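Local coordinates for histidinol-phosphate aminotransferase (PDB 3FTB), which probably transfers an amino group with the help of pyridoxal 5'-phosphate, as a fold-type I aminotransferase of the class I and II family, at residues N152-L160 with S294-C302; Y73-V82 with I201-R211. All coordinates share one frame; numbering follows the deposited sequence.

Contact 1. Residues N152-L160 with S294-C302; sequences NPNNPNGGL and SPHANFVLC. With PO4 (phosphate ion), chain F.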
loop_
_atom_site.group_PDB
_atom_site.type_symbol
_atom_site.label_atom_id
_atom_site.label_comp_id
_atom_site.label_asym_id
_atom_site.label_seq_id
_atom_site.Cartn_x
_atom_site.Cartn_y
_atom_site.Cartn_z
ATOM N N ASN A 152 4.197 18.544 -14.179
ATOM C CA ASN A 152 3.349 19.694 -14.424
ATOM C C ASN A 152 2.579 20.064 -13.164
ATOM O O ASN A 152 1.490 19.532 -12.944
ATOM C CB ASN A 152 2.323 19.368 -15.504
ATOM C CG ASN A 152 1.534 20.597 -15.938
ATOM O OD1 ASN A 152 2.032 21.723 -15.850
ATOM N ND2 ASN A 152 0.312 20.392 -16.415
ATOM N N PRO A 153 3.121 20.994 -12.350
ATOM C CA PRO A 153 4.390 21.693 -12.576
ATOM C C PRO A 153 5.595 20.867 -12.129
ATOM O O PRO A 153 5.463 19.973 -11.308
ATOM C CB PRO A 153 4.272 22.961 -11.701
ATOM C CG PRO A 153 3.051 22.788 -10.878
ATOM C CD PRO A 153 2.475 21.440 -11.106
ATOM N N ASN A 154 6.765 21.175 -12.666
ATOM C CA ASN A 154 7.964 20.408 -12.339
ATOM C C ASN A 154 8.727 20.823 -11.072
ATOM O O ASN A 154 9.059 21.988 -10.881
ATOM C CB ASN A 154 8.925 20.395 -13.525
ATOM C CG ASN A 154 9.985 19.320 -13.401
ATOM O OD1 ASN A 154 9.677 18.140 -13.228
ATOM N ND2 ASN A 154 11.242 19.722 -13.510
ATOM N N ASN A 155 8.988 19.836 -10.220
ATOM C CA ASN A 155 9.890 19.947 -9.087
ATOM C C ASN A 155 11.333 19.760 -9.596
ATOM O O ASN A 155 11.644 18.725 -10.183
ATOM C CB ASN A 155 9.506 18.846 -8.095
ATOM C CG ASN A 155 10.581 18.583 -7.035
ATOM O OD1 ASN A 155 11.496 19.377 -6.840
ATOM N ND2 ASN A 155 10.452 17.457 -6.338
ATOM N N PRO A 156 12.243 20.725 -9.347
ATOM C CA PRO A 156 12.298 21.850 -8.399
ATOM C C PRO A 156 11.930 23.244 -8.916
ATOM O O PRO A 156 11.839 24.153 -8.094
ATOM C CB PRO A 156 13.788 21.901 -8.034
ATOM C CG PRO A 156 14.527 21.150 -9.198
ATOM C CD PRO A 156 13.475 20.657 -10.155
ATOM N N ASN A 157 11.762 23.439 -10.221
ATOM C CA ASN A 157 11.661 24.799 -10.734
ATOM C C ASN A 157 10.241 25.316 -10.837
ATOM O O ASN A 157 10.034 26.473 -11.212
ATOM C CB ASN A 157 12.366 24.929 -12.083
ATOM C CG ASN A 157 11.669 24.159 -13.181
ATOM O OD1 ASN A 157 11.528 22.942 -13.113
ATOM N ND2 ASN A 157 11.242 24.869 -14.210
ATOM N N GLY A 158 9.271 24.457 -10.520
ATOM C CA GLY A 158 7.870 24.842 -10.532
ATOM C C GLY A 158 7.302 25.256 -11.880
ATOM O O GLY A 158 6.358 26.041 -11.953
ATOM N N GLY A 159 7.863 24.722 -12.958
ATOM C CA GLY A 159 7.423 25.094 -14.288
ATOM C C GLY A 159 6.205 24.324 -14.769
ATOM O O GLY A 159 6.113 23.110 -14.585
ATOM N N LEU A 160 5.266 25.037 -15.390
ATOM C CA LEU A 160 4.090 24.424 -16.011
ATOM C C LEU A 160 4.345 24.148 -17.487
ATOM O O LEU A 160 4.963 24.956 -18.160
ATOM C CB LEU A 160 2.881 25.350 -15.895
ATOM C CG LEU A 160 2.159 25.458 -14.557
ATOM C CD1 LEU A 160 1.291 26.711 -14.543
ATOM C CD2 LEU A 160 1.319 24.211 -14.296
ATOM N N SER A 294 10.324 31.662 -11.440
ATOM C CA SER A 294 8.894 31.808 -11.160
ATOM C C SER A 294 8.156 30.469 -10.996
ATOM O O SER A 294 8.137 29.640 -11.916
ATOM C CB SER A 294 8.217 32.665 -12.232
ATOM O OG SER A 294 6.854 32.885 -11.909
ATOM N N PRO A 295 7.539 30.267 -9.816
ATOM C CA PRO A 295 6.866 29.029 -9.418
ATOM C C PRO A 295 5.401 29.043 -9.803
ATOM O O PRO A 295 4.830 30.108 -10.034
ATOM C CB PRO A 295 6.953 29.061 -7.885
ATOM C CG PRO A 295 7.482 30.435 -7.510
ATOM C CD PRO A 295 7.487 31.271 -8.740
ATOM N N HIS A 296 4.787 27.869 -9.850
ATOM C CA HIS A 296 3.355 27.798 -10.093
ATOM C C HIS A 296 2.664 26.880 -9.112
ATOM O O HIS A 296 1.479 26.598 -9.247
ATOM C CB HIS A 296 3.068 27.439 -11.550
ATOM C CG HIS A 296 3.339 28.571 -12.487
ATOM N ND1 HIS A 296 4.603 28.855 -12.963
ATOM C CD2 HIS A 296 2.520 29.522 -12.995
ATOM C CE1 HIS A 296 4.547 29.923 -13.740
ATOM N NE2 HIS A 296 3.295 30.344 -13.779
ATOM N N ALA A 297 3.425 26.425 -8.117
ATOM C CA ALA A 297 2.893 25.630 -7.016
ATOM C C ALA A 297 3.343 26.225 -5.686
ATOM O O ALA A 297 3.483 27.442 -5.561
ATOM C CB ALA A 297 3.342 24.166 -7.137
ATOM N N ASN A 298 3.600 25.373 -4.697
ATOM C CA ASN A 298 4.005 25.856 -3.370
ATOM C C ASN A 298 5.506 25.712 -3.048
ATOM O O ASN A 298 5.888 25.364 -1.920
ATOM C CB ASN A 298 3.144 25.211 -2.277
ATOM C CG ASN A 298 3.336 23.711 -2.203
ATOM O OD1 ASN A 298 3.556 23.064 -3.223
ATOM N ND2 ASN A 298 3.283 23.154 -0.994
ATOM N N PHE A 299 6.352 26.020 -4.033
ATOM C CA PHE A 299 7.796 26.051 -3.839
ATOM C C PHE A 299 8.467 26.942 -4.886
ATOM O O PHE A 299 7.886 27.232 -5.931
ATOM C CB PHE A 299 8.381 24.640 -3.882
ATOM C CG PHE A 299 7.976 23.862 -5.098
ATOM C CD1 PHE A 299 8.662 24.010 -6.292
ATOM C CD2 PHE A 299 6.899 22.988 -5.051
ATOM C CE1 PHE A 299 8.284 23.300 -7.422
ATOM C CE2 PHE A 299 6.518 22.285 -6.167
ATOM C CZ PHE A 299 7.213 22.435 -7.357
ATOM N N VAL A 300 9.697 27.359 -4.593
ATOM C CA VAL A 300 10.428 28.311 -5.427
ATOM C C VAL A 300 11.915 27.918 -5.552
ATOM O O VAL A 300 12.561 27.609 -4.546
ATOM C CB VAL A 300 10.307 29.735 -4.827
ATOM C CG1 VAL A 300 10.886 29.768 -3.407
ATOM C CG2 VAL A 300 10.973 30.766 -5.721
ATOM N N LEU A 301 12.452 27.919 -6.776
ATOM C CA LEU A 301 13.876 27.607 -7.004
ATOM C C LEU A 301 14.756 28.862 -7.125
ATOM O O LEU A 301 14.597 29.669 -8.052
ATOM C CB LEU A 301 14.064 26.745 -8.264
ATOM C CG LEU A 301 15.507 26.398 -8.654
ATOM C CD1 LEU A 301 16.017 25.240 -7.810
ATOM C CD2 LEU A 301 15.626 26.077 -10.142
ATOM N N CYS A 302 15.703 29.000 -6.204
ATOM C CA CYS A 302 16.579 30.164 -6.173
ATOM C C CYS A 302 18.023 29.840 -6.593
ATOM O O CYS A 302 18.594 28.827 -6.193
ATOM C CB CYS A 302 16.525 30.826 -4.786
ATOM S SG CYS A 302 14.849 31.333 -4.278
HETATM P P PO4 F . 11.679 16.142 -3.088
HETATM O O1 PO4 F . 10.934 14.899 -2.651
HETATM O O2 PO4 F . 12.724 15.774 -4.116
HETATM O O3 PO4 F . 10.697 17.118 -3.692
HETATM O O4 PO4 F . 12.342 16.777 -1.885
HETATM O O HOH W 1 10.756 28.556 -8.642
HETATM O O HOH W 2 10.317 27.651 -13.610
#
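The Phe299 ring pushes its rim into the turn made by residues 154-158, with CE1 3.5 Å from Gly158 N and the carbonyl oxygens of Asn154 and Pro156 also lying near the ring plane. CG of Phe299 sits between its backbone N and carbonyl carbon (chi1 52°), which turns the ring in under the turn. Beside it, Leu301 CB packs 3.4 Å from Pro156 O, while its two methyls divide between Pro156 CB and Asn157 CB. Gly158, whose positive phi suits glycine, lies against Pro295 and the Phe299 rim where a side chain would be tight. Leu160 CD1 comes obliquely to the His296 ring, 3.4 Å from CD2, and His296 ND1 gives a weak bond to Gly158 O at 3.5 Å. One water accepts from Leu301 N (2.6 Å) and donates weakly to Asn157 O; a second grips Asn157 through O and ND2 and donates weakly to Ser294 O, bridging the segments.

The turn is braced by a backbone hydrogen bond from Asn154 N to Gly159 O and by one from the Asn154 amide ND2 to Asn157 OD1; ND2 also reaches Pro106 O. Asn155 ND2 bonds weakly to a phosphate ion that Arg338 and Arg324 also hold. With its cis Pro153 and Pro156, this resembles the asparagine- and proline-rich loop lying by the cofactor in class I and II aminotransferases, consistent with such a place here.

Contact 2. Residues Y73-V82 with I201-R211; sequences YLKLKDIGIV and IKNYSCLFIIR. With PO4 (phosphate ion), chain G.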
loop_
_atom_site.group_PDB
_atom_site.type_symbol
_atom_site.label_atom_id
_atom_site.label_comp_id
_atom_site.label_asym_id
_atom_site.label_seq_id
_atom_site.Cartn_x
_atom_site.Cartn_y
_atom_site.Cartn_z
ATOM N N TYR A 73 -14.635 14.561 -9.387
ATOM C CA TYR A 73 -13.631 15.555 -9.072
ATOM C C TYR A 73 -13.040 16.069 -10.366
ATOM O O TYR A 73 -12.782 17.259 -10.512
ATOM C CB TYR A 73 -12.533 14.924 -8.228
ATOM C CG TYR A 73 -11.381 15.848 -7.922
ATOM C CD1 TYR A 73 -11.573 16.994 -7.158
ATOM C CD2 TYR A 73 -10.098 15.567 -8.373
ATOM C CE1 TYR A 73 -10.529 17.837 -6.862
ATOM C CE2 TYR A 73 -9.056 16.396 -8.083
ATOM C CZ TYR A 73 -9.270 17.541 -7.327
ATOM O OH TYR A 73 -8.218 18.396 -7.020
ATOM N N LEU A 74 -12.830 15.154 -11.306
ATOM C CA LEU A 74 -12.227 15.500 -12.581
ATOM C C LEU A 74 -13.267 15.758 -13.682
ATOM O O LEU A 74 -12.917 16.159 -14.789
ATOM C CB LEU A 74 -11.258 14.395 -13.018
ATOM C CG LEU A 74 -10.192 13.900 -12.033
ATOM C CD1 LEU A 74 -9.464 12.730 -12.646
ATOM C CD2 LEU A 74 -9.193 14.992 -11.636
ATOM N N LYS A 75 -14.542 15.533 -13.375
ATOM C CA LYS A 75 -15.607 15.642 -14.375
ATOM C C LYS A 75 -15.249 14.846 -15.619
ATOM O O LYS A 75 -15.229 15.388 -16.722
ATOM C CB LYS A 75 -15.872 17.099 -14.763
ATOM C CG LYS A 75 -16.130 18.042 -13.595
ATOM C CD LYS A 75 -17.350 17.632 -12.790
ATOM C CE LYS A 75 -17.432 18.425 -11.490
ATOM N NZ LYS A 75 -17.124 19.860 -11.727
ATOM N N LEU A 76 -14.956 13.564 -15.434
ATOM C CA LEU A 76 -14.652 12.665 -16.542
ATOM C C LEU A 76 -15.206 11.279 -16.256
ATOM O O LEU A 76 -15.092 10.784 -15.139
ATOM C CB LEU A 76 -13.141 12.565 -16.768
ATOM C CG LEU A 76 -12.579 13.128 -18.079
ATOM C CD1 LEU A 76 -12.896 14.605 -18.225
ATOM C CD2 LEU A 76 -11.073 12.883 -18.226
ATOM N N LYS A 77 -15.807 10.664 -17.270
ATOM C CA LYS A 77 -16.297 9.294 -17.176
ATOM C C LYS A 77 -15.616 8.426 -18.244
ATOM O O LYS A 77 -14.893 8.943 -19.102
ATOM C CB LYS A 77 -17.829 9.254 -17.308
ATOM C CG LYS A 77 -18.574 10.095 -16.268
ATOM C CD LYS A 77 -18.326 9.567 -14.878
ATOM C CE LYS A 77 -18.956 10.455 -13.829
ATOM N NZ LYS A 77 -19.097 9.700 -12.557
ATOM N N ASP A 78 -15.828 7.114 -18.164
ATOM C CA ASP A 78 -15.257 6.155 -19.116
ATOM C C ASP A 78 -13.758 6.399 -19.311
ATOM O O ASP A 78 -13.276 6.556 -20.438
ATOM C CB ASP A 78 -16.022 6.173 -20.459
ATOM C CG ASP A 78 -15.765 4.918 -21.320
ATOM O OD1 ASP A 78 -15.319 3.876 -20.785
ATOM O OD2 ASP A 78 -16.025 4.974 -22.543
ATOM N N ILE A 79 -13.034 6.429 -18.192
ATOM C CA ILE A 79 -11.579 6.585 -18.190
ATOM C C ILE A 79 -10.957 5.487 -17.353
ATOM O O ILE A 79 -11.602 4.939 -16.466
ATOM C CB ILE A 79 -11.140 7.938 -17.595
ATOM C CG1 ILE A 79 -11.872 8.220 -16.280
ATOM C CG2 ILE A 79 -11.401 9.062 -18.572
ATOM C CD1 ILE A 79 -11.228 9.349 -15.447
ATOM N N GLY A 80 -9.710 5.152 -17.646
ATOM C CA GLY A 80 -8.964 4.264 -16.777
ATOM C C GLY A 80 -8.613 5.016 -15.499
ATOM O O GLY A 80 -8.240 6.201 -15.533
ATOM N N ILE A 81 -8.747 4.331 -14.367
ATOM C CA ILE A 81 -8.360 4.881 -13.078
ATOM C C ILE A 81 -7.541 3.830 -12.337
ATOM O O ILE A 81 -7.954 2.681 -12.214
ATOM C CB ILE A 81 -9.587 5.282 -12.242
ATOM C CG1 ILE A 81 -10.433 6.316 -12.988
ATOM C CG2 ILE A 81 -9.150 5.829 -10.883
ATOM C CD1 ILE A 81 -11.801 6.523 -12.380
ATOM N N VAL A 82 -6.362 4.218 -11.869
ATOM C CA VAL A 82 -5.521 3.305 -11.118
ATOM C C VAL A 82 -5.281 3.892 -9.744
ATOM O O VAL A 82 -4.934 5.059 -9.623
ATOM C CB VAL A 82 -4.187 2.982 -11.846
ATOM C CG1 VAL A 82 -4.443 2.062 -13.043
ATOM C CG2 VAL A 82 -3.485 4.245 -12.291
ATOM N N ILE A 201 -7.558 14.477 -21.761
ATOM C CA ILE A 201 -7.533 13.010 -21.648
ATOM C C ILE A 201 -8.312 12.308 -22.774
ATOM O O ILE A 201 -7.881 11.280 -23.314
ATOM C CB ILE A 201 -8.073 12.560 -20.266
ATOM C CG1 ILE A 201 -7.142 13.025 -19.139
ATOM C CG2 ILE A 201 -8.247 11.061 -20.206
ATOM C CD1 ILE A 201 -5.858 12.265 -19.069
ATOM N N LYS A 202 -9.456 12.872 -23.139
ATOM C CA LYS A 202 -10.297 12.273 -24.167
ATOM C C LYS A 202 -9.694 12.386 -25.575
ATOM O O LYS A 202 -9.884 11.509 -26.423
ATOM C CB LYS A 202 -11.686 12.904 -24.116
ATOM C CG LYS A 202 -12.362 12.748 -22.768
ATOM C CD LYS A 202 -12.256 11.315 -22.315
ATOM C CE LYS A 202 -13.371 10.975 -21.363
ATOM N NZ LYS A 202 -13.554 9.515 -21.241
ATOM N N ASN A 203 -8.963 13.465 -25.816
ATOM C CA ASN A 203 -8.434 13.726 -27.142
ATOM C C ASN A 203 -7.161 12.968 -27.426
ATOM O O ASN A 203 -6.742 12.883 -28.580
ATOM C CB ASN A 203 -8.206 15.218 -27.330
ATOM C CG ASN A 203 -9.496 15.977 -27.385
ATOM O OD1 ASN A 203 -10.114 16.087 -28.443
ATOM N ND2 ASN A 203 -9.933 16.490 -26.240
ATOM N N TYR A 204 -6.546 12.428 -26.373
ATOM C CA TYR A 204 -5.273 11.719 -26.506
ATOM C C TYR A 204 -5.198 10.547 -25.536
ATOM O O TYR A 204 -5.220 10.743 -24.319
ATOM C CB TYR A 204 -4.088 12.666 -26.256
ATOM C CG TYR A 204 -4.014 13.830 -27.211
ATOM C CD1 TYR A 204 -3.573 13.660 -28.519
ATOM C CD2 TYR A 204 -4.397 15.102 -26.808
ATOM C CE1 TYR A 204 -3.521 14.728 -29.397
ATOM C CE2 TYR A 204 -4.348 16.178 -27.682
ATOM C CZ TYR A 204 -3.912 15.981 -28.972
ATOM O OH TYR A 204 -3.866 17.047 -29.834
ATOM N N SER A 205 -5.110 9.328 -26.060
ATOM C CA SER A 205 -4.843 8.189 -25.187
ATOM C C SER A 205 -3.357 7.796 -25.131
ATOM O O SER A 205 -3.018 6.651 -24.844
ATOM C CB SER A 205 -5.762 6.994 -25.491
ATOM O OG SER A 205 -6.581 7.224 -26.622
ATOM N N CYS A 206 -2.485 8.760 -25.415
ATOM C CA CYS A 206 -1.057 8.652 -25.106
ATOM C C CYS A 206 -0.839 9.245 -23.722
ATOM O O CYS A 206 0.074 8.858 -23.000
ATOM C CB CYS A 206 -0.192 9.386 -26.136
ATOM S SG CYS A 206 -0.353 11.198 -26.141
ATOM N N LEU A 207 -1.717 10.173 -23.351
ATOM C CA LEU A 207 -1.653 10.826 -22.051
ATOM C C LEU A 207 -1.907 9.860 -20.901
ATOM O O LEU A 207 -2.913 9.146 -20.879
ATOM C CB LEU A 207 -2.675 11.965 -21.962
ATOM C CG LEU A 207 -2.325 13.380 -22.417
ATOM C CD1 LEU A 207 -3.560 14.251 -22.307
ATOM C CD2 LEU A 207 -1.197 13.948 -21.583
ATOM N N PHE A 208 -0.994 9.855 -19.942
ATOM C CA PHE A 208 -1.253 9.237 -18.657
ATOM C C PHE A 208 -0.933 10.271 -17.576
ATOM O O PHE A 208 0.195 10.776 -17.508
ATOM C CB PHE A 208 -0.405 7.984 -18.484
ATOM C CG PHE A 208 -0.664 7.249 -17.190
ATOM C CD1 PHE A 208 -1.703 6.344 -17.094
ATOM C CD2 PHE A 208 0.132 7.466 -16.077
ATOM C CE1 PHE A 208 -1.949 5.668 -15.919
ATOM C CE2 PHE A 208 -0.108 6.791 -14.892
ATOM C CZ PHE A 208 -1.155 5.888 -14.814
ATOM N N ILE A 209 -1.924 10.616 -16.757
ATOM C CA ILE A 209 -1.732 11.647 -15.728
ATOM C C ILE A 209 -1.665 11.049 -14.327
ATOM O O ILE A 209 -2.429 10.135 -14.002
ATOM C CB ILE A 209 -2.867 12.712 -15.748
ATOM C CG1 ILE A 209 -3.151 13.207 -17.174
ATOM C CG2 ILE A 209 -2.553 13.853 -14.820
ATOM C CD1 ILE A 209 -1.973 13.828 -17.855
ATOM N N ILE A 210 -0.752 11.571 -13.510
ATOM C CA ILE A 210 -0.634 11.181 -12.114
ATOM C C ILE A 210 -1.067 12.331 -11.195
ATOM O O ILE A 210 -0.508 13.436 -11.247
ATOM C CB ILE A 210 0.812 10.778 -11.797
ATOM C CG1 ILE A 210 1.230 9.595 -12.673
ATOM C CG2 ILE A 210 0.969 10.432 -10.340
ATOM C CD1 ILE A 210 2.645 9.094 -12.409
ATOM N N ARG A 211 -2.093 12.093 -10.388
ATOM C CA ARG A 211 -2.473 13.068 -9.378
ATOM C C ARG A 211 -2.164 12.529 -7.987
ATOM O O ARG A 211 -1.839 11.360 -7.832
ATOM C CB ARG A 211 -3.955 13.391 -9.470
ATOM C CG ARG A 211 -4.374 14.067 -10.750
ATOM C CD ARG A 211 -3.886 15.471 -10.823
ATOM N NE ARG A 211 -4.552 16.191 -11.901
ATOM C CZ ARG A 211 -5.514 17.079 -11.702
ATOM N NH1 ARG A 211 -5.906 17.349 -10.465
ATOM N NH2 ARG A 211 -6.072 17.699 -12.735
HETATM P P PO4 G . -8.547 19.557 -11.093
HETATM O O1 PO4 G . -7.756 18.786 -10.066
HETATM O O2 PO4 G . -9.999 19.138 -11.019
HETATM O O3 PO4 G . -8.409 21.040 -10.811
HETATM O O4 PO4 G . -8.044 19.286 -12.494
#
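Lys202 and Ile201 meet the 76-79 turn, and Arg211 meets the end of the helix before it. Among the polar contacts, Lys202 NZ donates to Lys77 O at 2.6 Å, arriving nearly along the C=O axis (166°), and lies 3.1 Å from Asp78 O. A bend at chi2 (-48°) brings the ammonium back over the turn, where Asn230 OD1 is a further acceptor.

At the helix end Arg211 faces a bound phosphate ion, probably from the crystallisation liquor. Arg211 NH2 donates to phosphate O4 at 2.5 Å in a nearly straight bond; NH1 points at O1, but that distance is so short as to be doubtful. NE pairs with Glu184, which should hold the guanidinium's rotation. Tyr73 OH lies 3.1 Å from phosphate O1, and Tyr73 CE2 approaches Arg211 NH1 obliquely at 4.1 Å, the ring standing 78° from the guanidinium plane. Leu74 CD2 rests over one guanidinium face.

Three apolar pairs complete the contact. Leu76 CD2 presses against Ile201 CB at 3.6 Å, and Ile79 CG2 touches Ile201 CG2 while crossing the lysine chain. Deeper in, Val82 CG2 meets the edge of the Phe208 ring, 3.8 Å from CZ.

Strand 225-229 runs between strands 80-84 and 207-212 in the seven-stranded sheet, so Val82 and Phe208 reach across it. Tyr226 of that strand touches Tyr73 and Arg211, and Ile228 touches Leu74 and Ile201, next to the end of helix 64-74.

How the contacts relate
The centres of contacts 1 and 2 are 23 Å apart, and their nearest atoms are about 7 Å apart without touching. Along the chain the segments alternate: 73-82, 152-160, 201-211, 294-302. Contact 2 lies at one side of the seven-stranded sheet, joining its outermost strand 80-84 with strand 207-212. Contact 1 starts in the loop after strand 147-151 of that same sheet, then crosses to strand 299-304 of the separate five-stranded sheet. Glu184 links segment 152-160, through a weak hydrogen bond to Asn152, with segment 201-211, through a salt bridge to Arg211. Both contacts share the seven-stranded sheet, and contact 1 also ties it to the five-stranded one, consistent with a two-domain aminotransferase.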